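ArsR family transcriptional regulator (Comamonas testosteroni, PDB 6UVU) probably binds DNA as a dimeric transcriptional repressor of the ArsR family that responds to antimony, Sb(III). Local coordinates at residues N41-R44 with L45-H49. Sequence-based numbering, arbitrary orientation.
Sequences NDTR and LRLLH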
loop_
_atom_site.group_PDB
_atom_site.type_symbol
_atom_site.label_atom_id
_atom_site.label_comp_id
_atom_site.label_asym_id
_atom_site.label_seq_id
_atom_site.Cartn_x
_atom_site.Cartn_y
_atom_site.Cartn_z
ATOM N N ASN B 41 -4.889 -0.373 7.424
ATOM C CA ASN B 41 -5.699 -0.076 8.601
ATOM C C ASN B 41 -5.398 1.338 9.084
ATOM O O ASN B 41 -4.239 1.695 9.304
ATOM C CB ASN B 41 -5.442 -1.077 9.729
ATOM C CG ASN B 41 -6.216 -0.747 10.997
ATOM O OD1 ASN B 41 -5.717 -0.051 11.877
ATOM N ND2 ASN B 41 -7.437 -1.259 11.095
ATOM N N ASP B 42 -6.458 2.128 9.231
ATOM C CA ASP B 42 -6.412 3.508 9.701
ATOM C C ASP B 42 -5.495 3.691 10.913
ATOM O O ASP B 42 -4.520 4.443 10.871
ATOM C CB ASP B 42 -7.852 3.921 10.036
ATOM C CG ASP B 42 -8.099 5.389 9.848
ATOM O OD1 ASP B 42 -7.660 6.182 10.716
ATOM O OD2 ASP B 42 -8.746 5.750 8.833
ATOM N N THR B 43 -5.791 2.973 11.991
ATOM C CA THR B 43 -5.065 3.151 13.243
ATOM C C THR B 43 -3.615 2.703 13.126
ATOM O O THR B 43 -2.711 3.393 13.611
ATOM C CB THR B 43 -5.782 2.388 14.356
ATOM O OG1 THR B 43 -6.982 3.096 14.690
ATOM C CG2 THR B 43 -4.903 2.245 15.588
ATOM N N ARG B 44 -3.367 1.557 12.476
ATOM C CA ARG B 44 -1.992 1.077 12.337
ATOM C C ARG B 44 -1.144 2.062 11.555
ATOM O O ARG B 44 0.040 2.252 11.856
ATOM C CB ARG B 44 -1.944 -0.279 11.641
ATOM C CG ARG B 44 -2.437 -1.442 12.468
ATOM C CD ARG B 44 -1.849 -2.739 11.962
ATOM N NE ARG B 44 -2.449 -3.123 10.710
ATOM C CZ ARG B 44 -3.644 -3.692 10.585
ATOM N NH1 ARG B 44 -4.395 -3.942 11.651
ATOM N NH2 ARG B 44 -4.096 -3.991 9.379
ATOM N N LEU B 45 -1.730 2.679 10.531
ATOM C CA LEU B 45 -0.975 3.572 9.666
ATOM C C LEU B 45 -0.601 4.847 10.407
ATOM O O LEU B 45 0.514 5.353 10.265
ATOM C CB LEU B 45 -1.797 3.885 8.409
ATOM C CG LEU B 45 -1.077 4.643 7.289
ATOM C CD1 LEU B 45 0.026 3.780 6.687
ATOM C CD2 LEU B 45 -2.027 5.121 6.176
ATOM N N ARG B 46 -1.531 5.383 11.195
ATOM C CA ARG B 46 -1.234 6.560 12.006
ATOM C C ARG B 46 -0.191 6.242 13.064
ATOM O O ARG B 46 0.699 7.056 13.323
ATOM C CB ARG B 46 -2.515 7.085 12.658
ATOM C CG ARG B 46 -3.559 7.587 11.670
ATOM C CD ARG B 46 -4.672 8.289 12.416
ATOM N NE ARG B 46 -4.230 9.568 12.960
ATOM C CZ ARG B 46 -4.534 9.994 14.183
ATOM N NH1 ARG B 46 -5.261 9.224 14.982
ATOM N NH2 ARG B 46 -4.107 11.179 14.613
ATOM N N LEU B 47 -0.279 5.054 13.678
ATOM C CA LEU B 47 0.731 4.642 14.652
ATOM C C LEU B 47 2.097 4.558 13.999
ATOM O O LEU B 47 3.108 4.985 14.581
ATOM C CB LEU B 47 0.357 3.280 15.257
ATOM C CG LEU B 47 -0.692 3.219 16.362
ATOM C CD1 LEU B 47 -1.036 1.765 16.709
ATOM C CD2 LEU B 47 -0.142 3.932 17.588
ATOM N N LEU B 48 2.136 4.016 12.774
ATOM C CA LEU B 48 3.394 3.834 12.053
ATOM C C LEU B 48 3.996 5.174 11.658
ATOM O O LEU B 48 5.219 5.353 11.695
ATOM C CB LEU B 48 3.160 2.985 10.809
ATOM C CG LEU B 48 3.533 1.502 10.766
ATOM C CD1 LEU B 48 3.659 0.915 12.137
ATOM C CD2 LEU B 48 2.517 0.715 9.927
ATOM N N HIS B 49 3.151 6.120 11.256
ATOM C CA HIS B 49 3.655 7.447 10.942
ATOM C C HIS B 49 4.192 8.147 12.192
ATOM O O HIS B 49 5.275 8.737 12.156
ATOM C CB HIS B 49 2.563 8.290 10.285
ATOM C CG HIS B 49 3.068 9.620 9.809
ATOM N ND1 HIS B 49 2.265 10.736 9.705
ATOM C CD2 HIS B 49 4.298 10.000 9.393
ATOM C CE1 HIS B 49 2.985 11.750 9.254
ATOM N NE2 HIS B 49 4.221 11.329 9.055
#
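With CG2 of T43 anti to the backbone N and CG of L47 anti to its carbonyl carbon (chi1 -80°), the two side chains run side by side one turn apart, and T43 CG2 meets L47 CD1 at 4.1 Å. One residue earlier, D42, whose CG is swung to the side of its own carbonyl carbon, lies alongside R46. There the touch is made by methylene: D42 OD1 is 4.0 Å from R46 CD. The carboxylate and guanidinium planes stand 60° apart. D42 OD1 and R46 NE, 5.3 Å apart, are not in contact. N41 is the N-cap of helix 42-54. Its OD1 accepts from R44 N at 2.9 Å, in the carbonyl plane and on a lone pair, and N41 O accepts from L45 N at 3.0 Å. The bent chain of R44 folds back so that N41 CB sits 3.2 Å above the guanidinium plane, over its centre, and NE and NH2 bond to the carbonyls of V38 and K37 at the end of helix 26-39. L47 and T43 pack against helix 70-82 within the winged helix-turn-helix expected of ArsR-type regulators, in which strands 86-91 and 94-99 form the wing. N41 thus meets the R44 amide with its side chain and that of L45 with its backbone; the D42–R46 attraction is probably weak and through-space, while R46 NE ties this helix to I24 O of the second subunit.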